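Local coordinates for biofilm growth-associated repressor (Xylella fastidiosa, PDB 3PQJ), which represses transcription of its own operon by binding a palindromic AT-rich sequence that spans the -10 region of the blh promoter, at the interface of chains A and B. Coordinates in Å, arbitrary orientation; residue numbers count along the deposited sequence, not the author numbering. Chains: chain A/B, Biofilm growth-associated repressor.

Contact 1: the interface of chains A and B. Residues chain A 6, 13-14, 17; chain B 26, 87, 91.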
loop_
_atom_site.group_PDB
_atom_site.type_symbol
_atom_site.label_atom_id
_atom_site.label_comp_id
_atom_site.label_asym_id
_atom_site.label_seq_id
_atom_site.Cartn_x
_atom_site.Cartn_y
_atom_site.Cartn_z
ATOM N N MET A 6 -12.863 -4.334 9.230
ATOM C CA MET A 6 -12.009 -3.738 8.192
ATOM C C MET A 6 -12.589 -2.432 7.669
ATOM O O MET A 6 -11.857 -1.441 7.571
ATOM C CB MET A 6 -11.740 -4.731 7.046
ATOM C CG MET A 6 -10.704 -4.251 6.034
ATOM S SD MET A 6 -9.080 -3.839 6.738
ATOM C CE MET A 6 -8.314 -3.304 5.336
ATOM N N VAL A 13 -6.294 2.474 6.884
ATOM C CA VAL A 13 -5.621 1.546 5.971
ATOM C C VAL A 13 -5.265 2.283 4.674
ATOM O O VAL A 13 -4.090 2.295 4.300
ATOM C CB VAL A 13 -6.441 0.254 5.703
ATOM C CG1 VAL A 13 -5.770 -0.622 4.653
ATOM C CG2 VAL A 13 -6.649 -0.530 6.992
ATOM N N ALA A 14 -6.268 2.934 4.021
ATOM C CA ALA A 14 -6.085 3.692 2.785
ATOM C C ALA A 14 -5.046 4.813 2.901
ATOM O O ALA A 14 -4.316 5.045 1.943
ATOM C CB ALA A 14 -7.409 4.233 2.295
ATOM N N LEU A 17 -1.534 3.260 2.804
ATOM C CA LEU A 17 -1.323 2.893 1.401
ATOM C C LEU A 17 -1.009 4.140 0.564
ATOM O O LEU A 17 -0.088 4.085 -0.251
ATOM C CB LEU A 17 -2.496 2.073 0.825
ATOM C CG LEU A 17 -2.830 0.732 1.585
ATOM C CD1 LEU A 17 -4.057 0.055 1.030
ATOM C CD2 LEU A 17 -1.641 -0.272 1.603
ATOM N N LEU B 26 -10.446 0.082 -1.858
ATOM C CA LEU B 26 -9.974 -0.887 -0.870
ATOM C C LEU B 26 -11.101 -1.828 -0.423
ATOM O O LEU B 26 -10.897 -3.046 -0.416
ATOM C CB LEU B 26 -9.372 -0.138 0.336
ATOM C CG LEU B 26 -8.951 -0.977 1.540
ATOM C CD1 LEU B 26 -7.718 -1.844 1.226
ATOM C CD2 LEU B 26 -8.729 -0.101 2.716
ATOM N N LEU B 87 -2.253 -8.899 -0.649
ATOM C CA LEU B 87 -2.060 -7.601 0.021
ATOM C C LEU B 87 -3.246 -7.328 0.948
ATOM O O LEU B 87 -3.049 -7.025 2.132
ATOM C CB LEU B 87 -1.909 -6.486 -1.030
ATOM C CG LEU B 87 -1.199 -5.192 -0.666
ATOM C CD1 LEU B 87 -2.108 -4.213 -0.046
ATOM C CD2 LEU B 87 0.033 -5.417 0.192
ATOM N N LEU B 91 -3.286 -6.991 5.120
ATOM C CA LEU B 91 -3.889 -5.820 5.765
ATOM C C LEU B 91 -4.809 -6.189 6.922
ATOM O O LEU B 91 -4.798 -5.490 7.938
ATOM C CB LEU B 91 -4.607 -4.912 4.746
ATOM C CG LEU B 91 -3.716 -4.197 3.707
ATOM C CD1 LEU B 91 -4.558 -3.424 2.706
ATOM C CD2 LEU B 91 -2.594 -3.377 4.354
#

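Contact 2: the interface of chains A and B. Residues chain A 30, 34, 92; chain B 1-3, 6.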
loop_
_atom_site.group_PDB
_atom_site.type_symbol
_atom_site.label_atom_id
_atom_site.label_comp_id
_atom_site.label_asym_id
_atom_site.label_seq_id
_atom_site.Cartn_x
_atom_site.Cartn_y
_atom_site.Cartn_z
ATOM N N CYS A 30 11.143 1.048 3.091
ATOM C CA CYS A 30 11.813 -0.243 2.942
ATOM C C CYS A 30 13.211 -0.191 3.554
ATOM O O CYS A 30 13.621 -1.136 4.212
ATOM C CB CYS A 30 11.859 -0.654 1.477
ATOM S SG CYS A 30 10.282 -1.241 0.839
ATOM N N GLU A 34 15.163 -1.544 8.436
ATOM C CA GLU A 34 16.482 -2.072 8.766
ATOM C C GLU A 34 17.140 -1.380 9.949
ATOM O O GLU A 34 17.979 -1.979 10.617
ATOM C CB GLU A 34 17.400 -1.970 7.542
ATOM C CG GLU A 34 16.935 -2.779 6.346
ATOM C CD GLU A 34 17.739 -2.580 5.078
ATOM O OE1 GLU A 34 18.849 -2.001 5.133
ATOM O OE2 GLU A 34 17.247 -3.018 4.015
ATOM N N TYR A 92 7.403 -7.935 0.691
ATOM C CA TYR A 92 8.537 -8.815 0.338
ATOM C C TYR A 92 8.029 -10.213 -0.012
ATOM O O TYR A 92 8.384 -10.750 -1.055
ATOM C CB TYR A 92 9.581 -8.882 1.472
ATOM C CG TYR A 92 10.589 -7.744 1.416
ATOM C CD1 TYR A 92 11.797 -7.880 0.726
ATOM C CD2 TYR A 92 10.322 -6.521 2.021
ATOM C CE1 TYR A 92 12.705 -6.816 0.633
ATOM C CE2 TYR A 92 11.214 -5.454 1.932
ATOM C CZ TYR A 92 12.408 -5.605 1.242
ATOM O OH TYR A 92 13.273 -4.539 1.163
ATOM N N MET B 1 14.250 -11.284 -2.629
ATOM C CA MET B 1 14.330 -11.331 -1.173
ATOM C C MET B 1 15.083 -10.119 -0.610
ATOM O O MET B 1 14.926 -9.807 0.568
ATOM C CB MET B 1 14.946 -12.668 -0.704
ATOM C CG MET B 1 14.321 -13.221 0.580
ATOM S SD MET B 1 14.634 -14.976 0.895
ATOM C CE MET B 1 13.379 -15.706 -0.137
ATOM N N THR B 2 15.879 -9.439 -1.446
ATOM C CA THR B 2 16.683 -8.303 -1.021
ATOM C C THR B 2 15.984 -6.973 -1.294
ATOM O O THR B 2 15.008 -6.917 -2.051
ATOM C CB THR B 2 18.107 -8.361 -1.653
ATOM O OG1 THR B 2 18.029 -8.182 -3.069
ATOM C CG2 THR B 2 18.873 -9.646 -1.313
ATOM N N ARG B 3 16.518 -5.890 -0.686
ATOM C CA ARG B 3 16.044 -4.526 -0.883
ATOM C C ARG B 3 16.414 -4.056 -2.293
ATOM O O ARG B 3 15.687 -3.259 -2.875
ATOM C CB ARG B 3 16.574 -3.590 0.219
ATOM C CG ARG B 3 16.175 -2.124 0.026
ATOM C CD ARG B 3 16.121 -1.338 1.311
ATOM N NE ARG B 3 17.351 -1.424 2.106
ATOM C CZ ARG B 3 18.459 -0.733 1.872
ATOM N NH1 ARG B 3 18.531 0.090 0.836
ATOM N NH2 ARG B 3 19.510 -0.866 2.668
ATOM N N MET B 6 13.665 -5.488 -4.403
ATOM C CA MET B 6 12.492 -4.677 -4.050
ATOM C C MET B 6 12.528 -3.322 -4.763
ATOM O O MET B 6 11.514 -2.897 -5.319
ATOM C CB MET B 6 12.353 -4.510 -2.523
ATOM C CG MET B 6 11.055 -3.847 -2.089
ATOM S SD MET B 6 9.491 -4.549 -2.718
ATOM C CE MET B 6 8.396 -3.298 -2.161
#

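Contact 1: the interface of chains A and B
A:Val13 and A:Leu17 meet B:Leu26 and B:Leu91 in an apolar helix-to-helix patch of a two-fold symmetric interface between two copies of the repressor, which probably helps hold the dimer together. The patch joins helices 3-8 and 10-20 of chain A to helices 23-32 and 82-95 of chain B. ArsR-type repressors typically work as dimers held by their terminal helices, and this pairing fits that pattern.

A:Val13 lies at the middle of the contact. Its CG1 methyl touches both partner leucines. A:Val13 CG1 lies 3.6 Å from B:Leu26 CD2 and also 3.6 Å from B:Leu91 CD1. This branch points away from the backbone N of A:Val13 (chi1 175°), which carries it into the partner chain. The CB of A:Val13 adds a contact to B:Leu26 CD2 at 3.8 Å. The two side chains cross at about a right angle. B:Leu26 turns both branches to the valine, CD2 nearer than CD1.

One turn further on, A:Leu17 reaches toward B:Leu91 tip to tip. A:Leu17 CD1 is 3.9 Å from B:Leu91 CD1. A:Leu17 CD1 also lies 4.1 Å from B:Leu26 CD1, with those side chains nearly perpendicular. B:Leu91 CD1 therefore sits against two chain A methyls, A:Val13 CG1 and A:Leu17 CD1.

A:Met6, from helix 3-8, closes over the base of B:Leu91. Its chain bends at chi2 (57°), and the terminal A:Met6 CE methyl comes 4.1 Å from B:Leu91 CB. A:Met6 CE also lies 4.2 Å from B:Leu26 CD2. A:Ala14 and B:Leu87 lie at the margins and add little.

The contacts are between aliphatic branches and one methionine methyl, with no flat groups among them. Shape fit and burial of methyl groups probably provide the hold. For the protein, the patch helps to keep two subunits together, as a repressor of a palindromic operator would need.

Contact 2: the interface of chains A and B
B:Arg3 grips A:Glu34 side-on, with NE and NH2 each bonded to a different carboxylate oxygen. The bond from B:Arg3 NE to A:Glu34 OE2 is nearly straight (175° at H), and the same pair forms a salt bridge at a modelled 2.5 Å. OE2 lies in the guanidinium plane but receives NE from above its own carboxylate plane. The second bond runs from B:Arg3 NH2 to A:Glu34 OE1 over 2.8 Å, on the syn side of that oxygen but tilted out of the carboxylate plane. The two flat groups are turned 44° apart, so the pair is twisted rather than coplanar.

The arginine bends at chi3 (53°) on its way to the carboxylate. B:Arg3 CD passes 3.8 Å from the backbone O of A:Cys30. The glutamate extends beyond CG to meet it from the loop after helix 23-32.

Next to the pair, A:Tyr92 lies against the start of chain B. The hydroxyl A:Tyr92 OH is 3.4 Å from B:Arg3 CA. The ring stands almost perpendicular to the guanidinium, and the backbone carbonyl carbon of B:Thr2 lies at the ring edge, in plane. B:Met1 O is 3.7 Å from the ring atom A:Tyr92 CD1.

B:Met6, one turn along helix 3-20, packs its CB 3.9 Å from A:Tyr92 CZ. B:Met6 CG comes 4.0 Å from A:Cys30 SG, the sulfur of a cysteine that is disulfide-linked to A:Cys96.

The C-alpha centres of contact 1 and contact 2 are about 20 Å apart. Both use the N-terminal segment of one chain against helices 23-32 and 82-95 of the other, with the loop after helix 23-32 joining in contact 2. Chain A supplies the N-terminal residues in contact 1, chain B in contact 2. Met6 appears in both, once from each chain. By the two-fold symmetry, each contact has a twin, so each subunit both gives its N-terminal arm and receives its partner's. Contact 1 rests mainly on apolar packing, while contact 2 adds a charged pair, which may help fix how the subunits are aligned.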